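Local coordinates for protein flavodoxin (Streptococcus pneumoniae serotype 4, PDB 5LJL) that probably serves as a low-potential electron donor to redox enzymes, carrying electrons on a bound FMN cofactor, at residues 3-8 and 30-35; 57-62 and 100-105. All coordinates share one frame; numbering follows the deposited sequence.

Contact 1: 3-8 and 30-35; sequences ALAKIV and LGLDVD
K6 and D35 meet because both side chains leave the backbone with CG beside the N and anti to the carbonyl carbon (chi1 -75° and -61°), lying side by side and pointing the same way. The lysine chain then bends at its last torsion (chi4 -60°), which turns NZ onto the carboxylate: K6 NZ lies 2.9 Å from D35 OD2, a salt bridge approaching on the anti side and somewhat out of the carboxylate plane. Long, flexible lysine suits this partly exposed face, where L4 also lays CD1 3.9 Å from CB of D33, the two side chains crossing at about a right angle. Between the backbones run four hydrogen bonds of a parallel ladder, from D33 N to A3 O at one end to I7 N to D35 O (2.8 Å) at the other. Strands 4-9 and 33-38, linked through helix 15-29, form the first beta-alpha-beta unit of the flavodoxin fold, and G31, with positive phi, ends that helix in a Schellman motif. The opposite face is apolar: small A5 brings CB to 4.2 Å from CB of V34, and L32 CD2 sits 4.1 Å from A3 CB. L27 and A24 of the helix pack here.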
loop_
_atom_site.group_PDB
_atom_site.type_symbol
_atom_site.label_atom_id
_atom_site.label_comp_id
_atom_site.label_asym_id
_atom_site.label_seq_id
_atom_site.Cartn_x
_atom_site.Cartn_y
_atom_site.Cartn_z
ATOM N N ALA A 3 -14.182 -2.948 9.933
ATOM C CA ALA A 3 -13.288 -4.010 9.423
ATOM C C ALA A 3 -11.878 -3.658 9.981
ATOM O O ALA A 3 -11.732 -2.603 10.600
ATOM C CB ALA A 3 -13.314 -4.015 7.895
ATOM N N LEU A 4 -10.883 -4.509 9.727
ATOM C CA LEU A 4 -9.472 -4.272 10.088
ATOM C C LEU A 4 -8.606 -4.096 8.805
ATOM O O LEU A 4 -8.641 -4.971 7.950
ATOM C CB LEU A 4 -8.953 -5.455 10.889
ATOM C CG LEU A 4 -7.433 -5.380 11.219
ATOM C CD1 LEU A 4 -7.149 -4.084 11.895
ATOM C CD2 LEU A 4 -6.953 -6.601 12.019
ATOM N N ALA A 5 -7.978 -2.932 8.626
ATOM C CA ALA A 5 -7.050 -2.662 7.510
ATOM C C ALA A 5 -5.611 -2.612 8.098
ATOM O O ALA A 5 -5.394 -1.972 9.136
ATOM C CB ALA A 5 -7.388 -1.368 6.861
ATOM N N LYS A 6 -4.647 -3.295 7.445
ATOM C CA LYS A 6 -3.188 -3.231 7.800
ATOM C C LYS A 6 -2.492 -2.549 6.632
ATOM O O LYS A 6 -2.632 -3.013 5.486
ATOM C CB LYS A 6 -2.652 -4.604 8.105
ATOM C CG LYS A 6 -3.072 -5.154 9.473
ATOM C CD LYS A 6 -2.525 -6.565 9.675
ATOM C CE LYS A 6 -2.763 -7.209 11.038
ATOM N NZ LYS A 6 -2.154 -6.435 12.101
ATOM N N ILE A 7 -1.906 -1.395 6.898
ATOM C CA ILE A 7 -1.143 -0.631 5.908
ATOM C C ILE A 7 0.340 -0.778 6.231
ATOM O O ILE A 7 0.770 -0.476 7.392
ATOM C CB ILE A 7 -1.576 0.878 5.930
ATOM C CG1 ILE A 7 -3.067 1.046 5.637
ATOM C CG2 ILE A 7 -0.712 1.756 5.005
ATOM C CD1 ILE A 7 -3.570 2.484 5.817
ATOM N N VAL A 8 1.124 -1.245 5.267
ATOM C CA VAL A 8 2.577 -1.419 5.463
ATOM C C VAL A 8 3.268 -0.487 4.514
ATOM O O VAL A 8 2.974 -0.517 3.301
ATOM C CB VAL A 8 2.984 -2.884 5.269
ATOM C CG1 VAL A 8 4.497 -3.043 5.483
ATOM C CG2 VAL A 8 2.176 -3.765 6.205
ATOM N N LEU A 30 -13.962 6.454 8.480
ATOM C CA LEU A 30 -15.064 5.558 8.022
ATOM C C LEU A 30 -15.408 4.424 8.979
ATOM O O LEU A 30 -16.305 3.610 8.751
ATOM C CB LEU A 30 -14.775 5.044 6.612
ATOM C CG LEU A 30 -14.652 6.134 5.535
ATOM C CD1 LEU A 30 -14.163 5.579 4.185
ATOM C CD2 LEU A 30 -15.956 6.899 5.286
ATOM N N GLY A 31 -14.706 4.383 10.083
ATOM C CA GLY A 31 -15.010 3.377 11.093
ATOM C C GLY A 31 -14.207 2.130 11.123
ATOM O O GLY A 31 -14.510 1.229 11.914
ATOM N N LEU A 32 -13.165 2.015 10.280
ATOM C CA LEU A 32 -12.308 0.827 10.360
ATOM C C LEU A 32 -11.252 0.973 11.500
ATOM O O LEU A 32 -10.890 2.087 11.890
ATOM C CB LEU A 32 -11.578 0.538 9.022
ATOM C CG LEU A 32 -12.409 0.103 7.835
ATOM C CD1 LEU A 32 -13.164 1.253 7.186
ATOM C CD2 LEU A 32 -11.494 -0.559 6.813
ATOM N N ASP A 33 -10.800 -0.185 11.985
ATOM C CA ASP A 33 -9.600 -0.251 12.797
ATOM C C ASP A 33 -8.472 -0.293 11.794
ATOM O O ASP A 33 -8.561 -1.065 10.845
ATOM C CB ASP A 33 -9.554 -1.524 13.622
ATOM C CG ASP A 33 -10.446 -1.455 14.832
ATOM O OD1 ASP A 33 -10.630 -2.499 15.473
ATOM O OD2 ASP A 33 -10.926 -0.349 15.133
ATOM N N VAL A 34 -7.434 0.492 12.014
ATOM C CA VAL A 34 -6.286 0.472 11.102
ATOM C C VAL A 34 -4.948 0.426 11.819
ATOM O O VAL A 34 -4.728 1.183 12.798
ATOM C CB VAL A 34 -6.420 1.373 9.837
ATOM C CG1 VAL A 34 -7.754 2.089 9.669
ATOM C CG2 VAL A 34 -5.157 2.053 9.288
ATOM N N ASP A 35 -4.102 -0.490 11.359
ATOM C CA ASP A 35 -2.689 -0.510 11.762
ATOM C C ASP A 35 -1.854 0.102 10.633
ATOM O O ASP A 35 -2.094 -0.254 9.476
ATOM C CB ASP A 35 -2.243 -1.951 11.965
ATOM C CG ASP A 35 -3.011 -2.669 13.049
ATOM O OD1 ASP A 35 -3.463 -2.003 14.015
ATOM O OD2 ASP A 35 -3.198 -3.882 12.907
#

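Contact 2: 57-62 and 100-105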
loop_
_atom_site.group_PDB
_atom_site.type_symbol
_atom_site.label_atom_id
_atom_site.label_comp_id
_atom_site.label_asym_id
_atom_site.label_seq_id
_atom_site.Cartn_x
_atom_site.Cartn_y
_atom_site.Cartn_z
ATOM N N THR A 57 4.564 2.130 -1.052
ATOM C CA THR A 57 6.013 2.022 -1.294
ATOM C C THR A 57 6.568 3.075 -2.230
ATOM O O THR A 57 5.940 3.429 -3.204
ATOM C CB THR A 57 6.352 0.584 -1.790
ATOM O OG1 THR A 57 7.785 0.398 -1.800
ATOM C CG2 THR A 57 5.728 0.273 -3.144
ATOM N N TYR A 58 7.791 3.511 -1.962
ATOM C CA TYR A 58 8.606 4.273 -2.927
ATOM C C TYR A 58 9.314 3.202 -3.836
ATOM O O TYR A 58 9.184 2.005 -3.625
ATOM C CB TYR A 58 9.604 5.202 -2.231
ATOM C CG TYR A 58 10.757 4.542 -1.468
ATOM C CD1 TYR A 58 10.578 4.102 -0.199
ATOM C CD2 TYR A 58 12.020 4.387 -2.037
ATOM C CE1 TYR A 58 11.656 3.594 0.552
ATOM C CE2 TYR A 58 13.085 3.806 -1.347
ATOM C CZ TYR A 58 12.919 3.404 -0.051
ATOM O OH TYR A 58 13.956 2.839 0.667
ATOM N N THR A 59 10.005 3.684 -4.846
ATOM C CA THR A 59 10.745 2.853 -5.790
ATOM C C THR A 59 12.229 3.320 -5.737
ATOM O O THR A 59 12.500 4.510 -5.703
ATOM C CB THR A 59 10.196 3.078 -7.195
ATOM O OG1 THR A 59 8.803 2.744 -7.239
ATOM C CG2 THR A 59 10.942 2.340 -8.229
ATOM N N TYR A 60 13.164 2.373 -5.756
ATOM C CA TYR A 60 14.556 2.670 -5.505
ATOM C C TYR A 60 15.361 2.477 -6.797
ATOM O O TYR A 60 15.273 1.433 -7.420
ATOM C CB TYR A 60 15.035 1.768 -4.370
ATOM C CG TYR A 60 16.416 2.039 -3.793
ATOM C CD1 TYR A 60 16.968 3.322 -3.751
ATOM C CD2 TYR A 60 17.175 0.979 -3.245
ATOM C CE1 TYR A 60 18.252 3.547 -3.210
ATOM C CE2 TYR A 60 18.445 1.196 -2.675
ATOM C CZ TYR A 60 18.980 2.473 -2.667
ATOM O OH TYR A 60 20.222 2.665 -2.095
ATOM N N GLY A 61 16.055 3.538 -7.225
ATOM C CA GLY A 61 16.845 3.524 -8.456
ATOM C C GLY A 61 16.049 3.076 -9.657
ATOM O O GLY A 61 14.843 3.436 -9.857
ATOM N N ASP A 62 16.670 2.186 -10.409
ATOM C CA ASP A 62 16.129 1.741 -11.660
ATOM C C ASP A 62 15.020 0.702 -11.384
ATOM O O ASP A 62 15.186 -0.498 -11.696
ATOM C CB ASP A 62 17.253 1.148 -12.554
ATOM C CG ASP A 62 16.839 1.031 -14.028
ATOM O OD1 ASP A 62 17.727 0.825 -14.910
ATOM O OD2 ASP A 62 15.620 1.198 -14.317
ATOM N N CYS A 100 7.294 4.985 -9.926
ATOM C CA CYS A 100 6.439 4.100 -9.145
ATOM C C CYS A 100 6.421 2.654 -9.629
ATOM O O CYS A 100 5.430 1.932 -9.362
ATOM C CB CYS A 100 5.034 4.712 -8.975
ATOM S SG CYS A 100 4.940 6.184 -7.967
ATOM N N LYS A 101 7.495 2.141 -10.228
ATOM C CA LYS A 101 7.474 0.757 -10.685
ATOM C C LYS A 101 7.299 -0.195 -9.480
ATOM O O LYS A 101 6.703 -1.236 -9.669
ATOM C CB LYS A 101 8.680 0.403 -11.515
ATOM C CG LYS A 101 8.756 -1.072 -11.859
ATOM C CD LYS A 101 9.635 -1.261 -13.033
ATOM C CE LYS A 101 9.811 -2.743 -13.301
ATOM N NZ LYS A 101 10.230 -2.929 -14.717
ATOM N N ALA A 102 7.783 0.146 -8.283
ATOM C CA ALA A 102 7.562 -0.743 -7.133
ATOM C C ALA A 102 6.034 -0.920 -6.820
ATOM O O ALA A 102 5.637 -1.983 -6.297
ATOM C CB ALA A 102 8.346 -0.314 -5.865
ATOM N N VAL A 103 5.219 0.101 -7.107
ATOM C CA VAL A 103 3.740 0.028 -6.923
ATOM C C VAL A 103 3.186 -1.076 -7.854
ATOM O O VAL A 103 2.436 -1.990 -7.402
ATOM C CB VAL A 103 3.029 1.418 -7.139
ATOM C CG1 VAL A 103 1.509 1.251 -7.185
ATOM C CG2 VAL A 103 3.505 2.482 -6.151
ATOM N N ASP A 104 3.617 -1.057 -9.113
ATOM C CA ASP A 104 3.221 -2.062 -10.074
ATOM C C ASP A 104 3.691 -3.442 -9.638
ATOM O O ASP A 104 2.939 -4.431 -9.725
ATOM C CB ASP A 104 3.766 -1.737 -11.470
ATOM C CG ASP A 104 3.038 -0.654 -12.140
ATOM O OD1 ASP A 104 2.007 -0.133 -11.645
ATOM O OD2 ASP A 104 3.526 -0.284 -13.235
ATOM N N ASP A 105 4.919 -3.543 -9.152
ATOM C CA ASP A 105 5.451 -4.838 -8.710
ATOM C C ASP A 105 4.688 -5.436 -7.528
ATOM O O ASP A 105 4.445 -6.639 -7.483
ATOM C CB ASP A 105 6.914 -4.691 -8.355
ATOM C CG ASP A 105 7.788 -4.352 -9.558
ATOM O OD1 ASP A 105 7.346 -4.490 -10.717
ATOM O OD2 ASP A 105 8.863 -3.861 -9.251
#
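T59 OG1 accepts the backbone N-H of A102, 3.0 Å from OG1 to N, with an angle of 155° at the hydrogen. The first torsion (chi1 -59°) sets OG1 beside the threonine's own backbone N, while CG2 lies 3.8 Å from A102 N. Threonine suits the place because its hydroxyl takes up a first-turn N-H while its methyl covers the adjoining backbone. The small CB of A102 fits closely against Y58 O (3.3 Å) and T57 CG2 (3.8 Å). In T57, OG1 is anti to the backbone N and donates to Y58 O at 2.8 Å, in the carbonyl plane on a lone pair. V103 CG2 lies against the carbonyl O of T57 (3.9 Å) and near its methyl CG2 (4.3 Å). The loop after strand 52-56 thus rests on the start of helix 101-113, whose N-cap position is C100; in flavodoxins this loop helps line the FMN site, so the contact probably helps to position it. The side chain of Y58 leaves the backbone away from the helix, its OH hydrogen-bonded to the carboxylate of E68. First-turn N-H groups lack acceptors from a preceding turn, so the T59 hydroxyl supplies one, tying the loop to the helix start.

How the contacts relate
Contact 1 closes before contact 2 opens along the chain, and their centres stand about 24 Å apart on opposite sides of the chain's centre; the nearest atoms are about 5 Å apart without touching. One parallel five-stranded sheet relates them. Contact 1 joins strand 33-38, at an edge of the sheet, to strand 4-9. The next strand across, 52-56, leads directly into loop 57-62 of contact 2, whose other partner, helix 101-113, connects strands 85-92 and 116-125. The first contact therefore builds the sheet itself, whereas the second fixes a loop leaving the C-terminal ends of the strands, where flavodoxins bind FMN.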